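Local coordinates for pyruvate kinase (Pseudomonas aeruginosa, PDB 6QXL), which catalyses the last step of glycolysis, the transfer of phosphate from phosphoenolpyruvate to ADP that yields pyruvate and ATP, and works as a homotetramer, at the interface of chains A and B. Residues are numbered along the deposited sequence; one frame, centred on the assembly and turned at random. Chains: chain A/B, Pyruvate kinase.

The interface of chains A and B. Residues chain A 354-356, 362; chain B 373-375.
The ring of A:Phe356 lies with one face on the beta-methylene of B:His373, whose CB sits over the ring centre, 3.4 Å above the plane, in a CH-pi contact. The imidazole of B:His373 continues past the rim of that phenyl ring, its CG 3.9 Å from A:Phe356 CZ, and meets the backbone of A:Gln354: CD2 comes to 3.3 Å from the carbonyl O, while the amide N of A:Gln354 lies at the imidazole edge, in its plane. With chi1 at -65°, CG of B:His373 stands beside its own backbone N and anti to its carbonyl carbon, which carries the imidazole towards A:Gln354, away from the carbonyl's own contact. That carbonyl, at the C-terminal end of helix 359-373, accepts a nearly straight hydrogen bond from the amide of A:Phe356, N to O 3.0 Å, so the loop residue is gripped by both backbone and ring. Beyond the helix end, B:Phe374 turns its CG anti to the backbone N (chi1 -176°) and brings its ring atom CD1 to 3.7 Å from the carbonyl O of A:Phe356. B:Pro375 meets A:Thr355 at about a right angle, methyl against pyrrolidine. The patch belongs to a two-fold interface of the homotetramer, and its twin has the chains exchanged. On helix 359-373 of chain A, the hydroxyl OG of A:Ser362 rests 3.5 Å from CB of B:Phe374.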
ATOM      1  N   GLN A 354      14.332   2.991   0.563  1.00 56.25           N
ATOM      2  CA  GLN A 354      15.429   3.467  -0.270  1.00 59.26           C
ATOM      3  C   GLN A 354      16.765   3.448   0.468  1.00 58.09           C
ATOM      4  O   GLN A 354      16.815   3.207   1.672  1.00 64.82           O
ATOM      5  CB  GLN A 354      15.114   4.854  -0.825  1.00 62.35           C
ATOM      6  CG  GLN A 354      13.962   4.845  -1.823  1.00 66.89           C
ATOM      7  CD  GLN A 354      13.609   6.240  -2.300  1.00 72.43           C
ATOM      8  OE1 GLN A 354      14.478   7.097  -2.464  1.00 80.59           O
ATOM      9  NE2 GLN A 354      12.313   6.487  -2.478  1.00 83.05           N
ATOM     10  N   THR A 355      17.837   3.699  -0.269  1.00 55.03           N
ATOM     11  CA  THR A 355      19.183   3.697   0.271  1.00 54.25           C
ATOM     12  C   THR A 355      19.728   5.121   0.245  1.00 52.92           C
ATOM     13  O   THR A 355      19.730   5.773  -0.773  1.00 54.09           O
ATOM     14  CB  THR A 355      20.079   2.762  -0.565  1.00 54.63           C
ATOM     15  OG1 THR A 355      19.629   1.418  -0.407  1.00 55.43           O
ATOM     16  CG2 THR A 355      21.548   2.860  -0.161  1.00 55.49           C
ATOM     17  N   PHE A 356      20.202   5.589   1.380  1.00 56.72           N
ATOM     18  CA  PHE A 356      20.806   6.915   1.477  1.00 61.23           C
ATOM     19  C   PHE A 356      22.300   6.827   1.175  1.00 65.23           C
ATOM     20  O   PHE A 356      22.939   5.784   1.374  1.00 61.81           O
ATOM     21  CB  PHE A 356      20.571   7.539   2.857  1.00 57.51           C
ATOM     22  CG  PHE A 356      19.120   7.633   3.257  1.00 53.76           C
ATOM     23  CD1 PHE A 356      18.063   7.379   2.316  1.00 51.21           C
ATOM     24  CD2 PHE A 356      18.784   8.008   4.567  1.00 49.09           C
ATOM     25  CE1 PHE A 356      16.730   7.483   2.702  1.00 48.56           C
ATOM     26  CE2 PHE A 356      17.435   8.105   4.935  1.00 49.21           C
ATOM     27  CZ  PHE A 356      16.414   7.862   4.009  1.00 47.73           C
ATOM     28  N   SER A 362      21.278  12.075   5.412  1.00 40.00           N
ATOM     29  CA  SER A 362      20.570  11.304   6.437  1.00 37.83           C
ATOM     30  C   SER A 362      19.970  12.139   7.552  1.00 35.13           C
ATOM     31  O   SER A 362      18.849  11.862   7.987  1.00 35.85           O
ATOM     32  CB  SER A 362      21.473  10.231   7.040  1.00 38.42           C
ATOM     33  OG  SER A 362      21.638   9.186   6.098  1.00 40.50           O
TER
ATOM     34  N   HIS B 373      17.967   2.940   6.789  1.00 41.30           N
ATOM     35  CA  HIS B 373      18.123   3.452   5.431  1.00 41.12           C
ATOM     36  C   HIS B 373      19.531   3.828   5.015  1.00 43.09           C
ATOM     37  O   HIS B 373      19.797   3.847   3.830  1.00 43.52           O
ATOM     38  CB  HIS B 373      17.177   4.608   5.210  1.00 39.94           C
ATOM     39  CG  HIS B 373      15.737   4.209   5.267  1.00 42.72           C
ATOM     40  ND1 HIS B 373      15.017   4.176   6.440  1.00 41.76           N
ATOM     41  CD2 HIS B 373      14.886   3.809   4.293  1.00 45.76           C
ATOM     42  CE1 HIS B 373      13.786   3.780   6.183  1.00 48.15           C
ATOM     43  NE2 HIS B 373      13.676   3.556   4.889  1.00 47.89           N
ATOM     44  N   PHE B 374      20.419   4.137   5.959  1.00 45.62           N
ATOM     45  CA  PHE B 374      21.814   4.423   5.646  1.00 46.93           C
ATOM     46  C   PHE B 374      22.617   3.177   6.032  1.00 49.31           C
ATOM     47  O   PHE B 374      22.995   3.018   7.175  1.00 44.67           O
ATOM     48  CB  PHE B 374      22.262   5.716   6.374  1.00 51.19           C
ATOM     49  CG  PHE B 374      23.692   6.199   6.055  1.00 55.09           C
ATOM     50  CD1 PHE B 374      24.281   6.041   4.786  1.00 60.03           C
ATOM     51  CD2 PHE B 374      24.439   6.872   7.035  1.00 54.10           C
ATOM     52  CE1 PHE B 374      25.573   6.513   4.535  1.00 57.95           C
ATOM     53  CE2 PHE B 374      25.711   7.370   6.756  1.00 56.98           C
ATOM     54  CZ  PHE B 374      26.272   7.181   5.508  1.00 53.26           C
ATOM     55  N   PRO B 375      22.876   2.282   5.070  1.00 60.85           N
ATOM     56  CA  PRO B 375      23.464   0.974   5.420  1.00 58.79           C
ATOM     57  C   PRO B 375      24.922   1.045   5.897  1.00 58.15           C
ATOM     58  O   PRO B 375      25.412   0.085   6.491  1.00 60.86           O
ATOM     59  CB  PRO B 375      23.387   0.221   4.109  1.00 58.14           C
ATOM     60  CG  PRO B 375      23.633   1.295   3.084  1.00 62.09           C
ATOM     61  CD  PRO B 375      22.922   2.515   3.609  1.00 60.65           C
TER